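Local coordinates for protein deferrochelatase (Vibrio cholerae, PDB 5DE0) that binds heme b and probably works as a dye-decolorizing (DyP-type) peroxidase, reducing peroxide at the expense of dyes or other electron donors, at residues G199-K202 with P203-V206; L183-W186 with N187-N190. One frame throughout, in Å; residues are numbered along the deposited sequence.

Contact 1. Residues G199-K202 with P203-V206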
loop_
_atom_site.group_PDB
_atom_site.type_symbol
_atom_site.label_atom_id
_atom_site.label_comp_id
_atom_site.label_asym_id
_atom_site.label_seq_id
_atom_site.Cartn_x
_atom_site.Cartn_y
_atom_site.Cartn_z
ATOM N N GLY B 199 17.427 -20.483 10.790
ATOM C CA GLY B 199 18.825 -20.873 10.781
ATOM C C GLY B 199 19.721 -19.771 11.312
ATOM O O GLY B 199 20.943 -19.914 11.339
ATOM N N ARG B 200 19.109 -18.663 11.724
ATOM C CA ARG B 200 19.841 -17.544 12.310
ATOM C C ARG B 200 19.138 -17.016 13.555
ATOM O O ARG B 200 17.953 -17.275 13.771
ATOM C CB ARG B 200 20.010 -16.408 11.294
ATOM C CG ARG B 200 20.785 -16.785 10.044
ATOM C CD ARG B 200 21.017 -15.578 9.155
ATOM N NE ARG B 200 22.084 -14.720 9.658
ATOM C CZ ARG B 200 23.355 -14.820 9.285
ATOM N NH1 ARG B 200 23.717 -15.741 8.403
ATOM N NH2 ARG B 200 24.265 -13.998 9.792
ATOM N N THR B 201 19.878 -16.270 14.369
ATOM C CA THR B 201 19.315 -15.636 15.552
ATOM C C THR B 201 18.346 -14.541 15.119
ATOM O O THR B 201 18.536 -13.914 14.080
ATOM C CB THR B 201 20.416 -15.043 16.454
ATOM O OG1 THR B 201 21.519 -15.953 16.525
ATOM C CG2 THR B 201 19.889 -14.793 17.855
ATOM N N LYS B 202 17.303 -14.316 15.909
ATOM C CA LYS B 202 16.262 -13.361 15.532
ATOM C C LYS B 202 16.623 -11.891 15.800
ATOM O O LYS B 202 16.457 -11.055 14.912
ATOM C CB LYS B 202 14.946 -13.715 16.234
ATOM C CG LYS B 202 13.746 -12.930 15.742
ATOM C CD LYS B 202 12.452 -13.504 16.292
ATOM C CE LYS B 202 11.243 -12.793 15.711
ATOM N NZ LYS B 202 9.959 -13.431 16.109
ATOM N N PRO B 203 17.114 -11.556 17.010
ATOM C CA PRO B 203 17.372 -10.126 17.222
ATOM C C PRO B 203 18.568 -9.569 16.447
ATOM O O PRO B 203 18.491 -8.434 15.978
ATOM C CB PRO B 203 17.629 -10.040 18.730
ATOM C CG PRO B 203 18.116 -11.388 19.103
ATOM C CD PRO B 203 17.344 -12.335 18.241
ATOM N N ASP B 204 19.647 -10.336 16.312
ATOM C CA ASP B 204 20.863 -9.799 15.697
ATOM C C ASP B 204 21.321 -10.560 14.453
ATOM O O ASP B 204 22.385 -10.269 13.904
ATOM C CB ASP B 204 22.003 -9.756 16.722
ATOM C CG ASP B 204 22.199 -11.075 17.445
ATOM O OD1 ASP B 204 21.682 -12.108 16.971
ATOM O OD2 ASP B 204 22.882 -11.077 18.490
ATOM N N SER B 205 20.520 -11.529 14.021
ATOM C CA SER B 205 20.754 -12.243 12.765
ATOM C C SER B 205 22.141 -12.880 12.672
ATOM O O SER B 205 22.760 -12.887 11.607
ATOM C CB SER B 205 20.537 -11.299 11.578
ATOM O OG SER B 205 20.545 -12.008 10.352
ATOM N N VAL B 206 22.629 -13.410 13.787
ATOM C CA VAL B 206 23.892 -14.136 13.785
ATOM C C VAL B 206 23.629 -15.605 13.468
ATOM O O VAL B 206 22.763 -16.231 14.081
ATOM C CB VAL B 206 24.625 -14.009 15.132
ATOM C CG1 VAL B 206 25.901 -14.840 15.130
ATOM C CG2 VAL B 206 24.936 -12.550 15.427
#
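Thr201 bonds twice to the carbonyl oxygen of Val206, closing the loop. Thr201 N reaches Val206 O at 2.9 Å along a nearly straight N-H (166°), and Thr201 OG1 donates to the same Val206 O at 2.8 Å, lying closer to the carbonyl plane than the amide does. With OG1 beside its own backbone N (chi1 -41°), the hydroxyl can share that acceptor, while CG2 swings over to the Pro203 ring, 3.6 Å from Pro203 CD. Asp204 OD1 comes up against Thr201 CB at 3.2 Å.

The loop follows helix 191-198, whose end is marked by Gly199 with its positive phi, and it carries Arg200 to the heme: this arginine belongs to the heme pocket of the C-terminal half of the DyP-type fold. Its guanidinium meets Ser205 side-on. Arg200 NH2 bonds Ser205 O at 2.6 Å and Arg200 NE bonds the same Ser205 O at 2.8 Å, with that oxygen in the guanidinium plane; Arg200 NE also reaches Ser205 OG at 3.2 Å, tilted from the plane. The bend at chi3 (77°) turns the group back onto the loop. Outside the loop, Glu150 forms a salt bridge with Arg200 NH2, and Thr149 hydrogen-bonds Ser205 OG.

Contact 2. Residues L183-W186 with N187-N190; sequences LPAW and NRLN
One face of the Arg188 guanidinium has Ala185 O over it, 4.2 Å above the plane and displaced toward the rim, and Arg188 NH1 comes within 4.1 Å of Ala185 CB. Bends at chi2 and chi3 fold the arginine back along the helix in this way, and on the way its CG passes 3.3 Å from Pro184 O. Asn187 N is the Trp186 indole's neighbour within the turn, lying oblique to the ring. Placed anti to the backbone N (chi1 173°), the indole leaves the turn for the interior, where it stands edge-to-face with Phe280, gives its NE1 proton to Thr143 O and packs on helix 191-198.

All this happens on the short helix 183-188, which follows strand 172-181 and gives way to helix 191-198. A single firm i to i+4 bond, Asn187 N to Leu183 O at 2.8 Å, holds its first turn. The same Asn187 N also leans weakly on Pro184 O, Arg188 N has weak bonds to both Pro184 O and Ala185 O, and Leu189 N reaches Trp186 O only weakly at 3.4 Å. Leu189 CD1 lies 3.7 Å from Ala185 O, while its side chain also rests on Phe280 and on Val197. Asn190 then serves as N-cap of helix 191-198, its OD1 accepting from Ala193 N.

The weak i+3 bonds are consistent with a loosely bonded helix end that drifts toward 3-10 character. The Ala185 carbonyl near the arginine probably brings a modest electrostatic attraction to its positive group.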
loop_
_atom_site.group_PDB
_atom_site.type_symbol
_atom_site.label_atom_id
_atom_site.label_comp_id
_atom_site.label_asym_id
_atom_site.label_seq_id
_atom_site.Cartn_x
_atom_site.Cartn_y
_atom_site.Cartn_z
ATOM N N LEU B 183 0.993 -15.787 9.857
ATOM C CA LEU B 183 1.573 -15.235 11.079
ATOM C C LEU B 183 1.107 -15.895 12.389
ATOM O O LEU B 183 1.928 -16.096 13.285
ATOM C CB LEU B 183 1.308 -13.728 11.144
ATOM C CG LEU B 183 2.023 -12.891 10.082
ATOM C CD1 LEU B 183 1.827 -11.409 10.344
ATOM C CD2 LEU B 183 3.502 -13.236 10.030
ATOM N N PRO B 184 -0.198 -16.224 12.521
ATOM C CA PRO B 184 -0.592 -16.890 13.772
ATOM C C PRO B 184 0.106 -18.233 14.000
ATOM O O PRO B 184 0.533 -18.512 15.120
ATOM C CB PRO B 184 -2.101 -17.092 13.599
ATOM C CG PRO B 184 -2.514 -16.002 12.678
ATOM C CD PRO B 184 -1.377 -15.852 11.714
ATOM N N ALA B 185 0.213 -19.046 12.954
ATOM C CA ALA B 185 0.884 -20.337 13.052
ATOM C C ALA B 185 2.357 -20.153 13.394
ATOM O O ALA B 185 2.929 -20.926 14.163
ATOM C CB ALA B 185 0.731 -21.116 11.755
ATOM N N TRP B 186 2.965 -19.121 12.818
ATOM C CA TRP B 186 4.366 -18.815 13.078
ATOM C C TRP B 186 4.554 -18.269 14.491
ATOM O O TRP B 186 5.596 -18.472 15.116
ATOM C CB TRP B 186 4.890 -17.816 12.045
ATOM C CG TRP B 186 6.276 -17.327 12.327
ATOM C CD1 TRP B 186 6.624 -16.122 12.861
ATOM C CD2 TRP B 186 7.502 -18.034 12.097
ATOM N NE1 TRP B 186 7.989 -16.031 12.974
ATOM C CE2 TRP B 186 8.552 -17.194 12.517
ATOM C CE3 TRP B 186 7.813 -19.294 11.580
ATOM C CZ2 TRP B 186 9.891 -17.571 12.425
ATOM C CZ3 TRP B 186 9.144 -19.667 11.493
ATOM C CH2 TRP B 186 10.166 -18.808 11.915
ATOM N N ASN B 187 3.532 -17.583 14.991
ATOM C CA ASN B 187 3.575 -16.986 16.321
ATOM C C ASN B 187 3.596 -18.038 17.431
ATOM O O ASN B 187 4.084 -17.780 18.532
ATOM C CB ASN B 187 2.382 -16.047 16.516
ATOM C CG ASN B 187 2.444 -15.284 17.829
ATOM O OD1 ASN B 187 3.523 -14.925 18.304
ATOM N ND2 ASN B 187 1.282 -15.035 18.424
ATOM N N ARG B 188 3.069 -19.222 17.133
ATOM C CA ARG B 188 2.997 -20.299 18.115
ATOM C C ARG B 188 4.388 -20.748 18.555
ATOM O O ARG B 188 4.602 -21.076 19.721
ATOM C CB ARG B 188 2.217 -21.493 17.556
ATOM C CG ARG B 188 0.823 -21.158 17.050
ATOM C CD ARG B 188 -0.127 -22.337 17.228
ATOM N NE ARG B 188 0.488 -23.608 16.851
ATOM C CZ ARG B 188 0.328 -24.202 15.673
ATOM N NH1 ARG B 188 -0.436 -23.646 14.742
ATOM N NH2 ARG B 188 0.931 -25.358 15.422
ATOM N N LEU B 189 5.331 -20.757 17.618
ATOM C CA LEU B 189 6.694 -21.189 17.908
ATOM C C LEU B 189 7.449 -20.167 18.751
ATOM O O LEU B 189 7.307 -18.958 18.562
ATOM C CB LEU B 189 7.462 -21.458 16.611
ATOM C CG LEU B 189 7.234 -22.804 15.917
ATOM C CD1 LEU B 189 5.832 -22.912 15.322
ATOM C CD2 LEU B 189 8.296 -23.036 14.849
ATOM N N ASN B 190 8.258 -20.662 19.680
ATOM C CA ASN B 190 9.071 -19.801 20.529
ATOM C C ASN B 190 10.303 -19.290 19.789
ATOM O O ASN B 190 10.568 -19.698 18.658
ATOM C CB ASN B 190 9.489 -20.545 21.795
ATOM C CG ASN B 190 10.270 -21.811 21.495
ATOM O OD1 ASN B 190 11.500 -21.797 21.436
ATOM N ND2 ASN B 190 9.557 -22.916 21.302
#

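Helix 191-198 joins the two sites: contact 2 leads into its start, where Asn190 caps it, and contact 1 begins at Gly199 just past its end. Their centres lie about 17 Å apart, with nearest atoms about 5 Å apart and no touch, yet Gln194 bonds to Lys202 and Trp186, and Thr143 O accepts from Trp186 and, weakly, from Lys202. Contact 1 is partly buried and reaches the heme; one main-chain bond and side-chain bonds from Arg200 and Thr201 to carbonyl oxygens hold its loop. Contact 2 lies at the surface, and mostly weak main-chain helix bonds hold it; there the buried Trp186 faces inward, while Leu183 touches Arg115 of the second subunit.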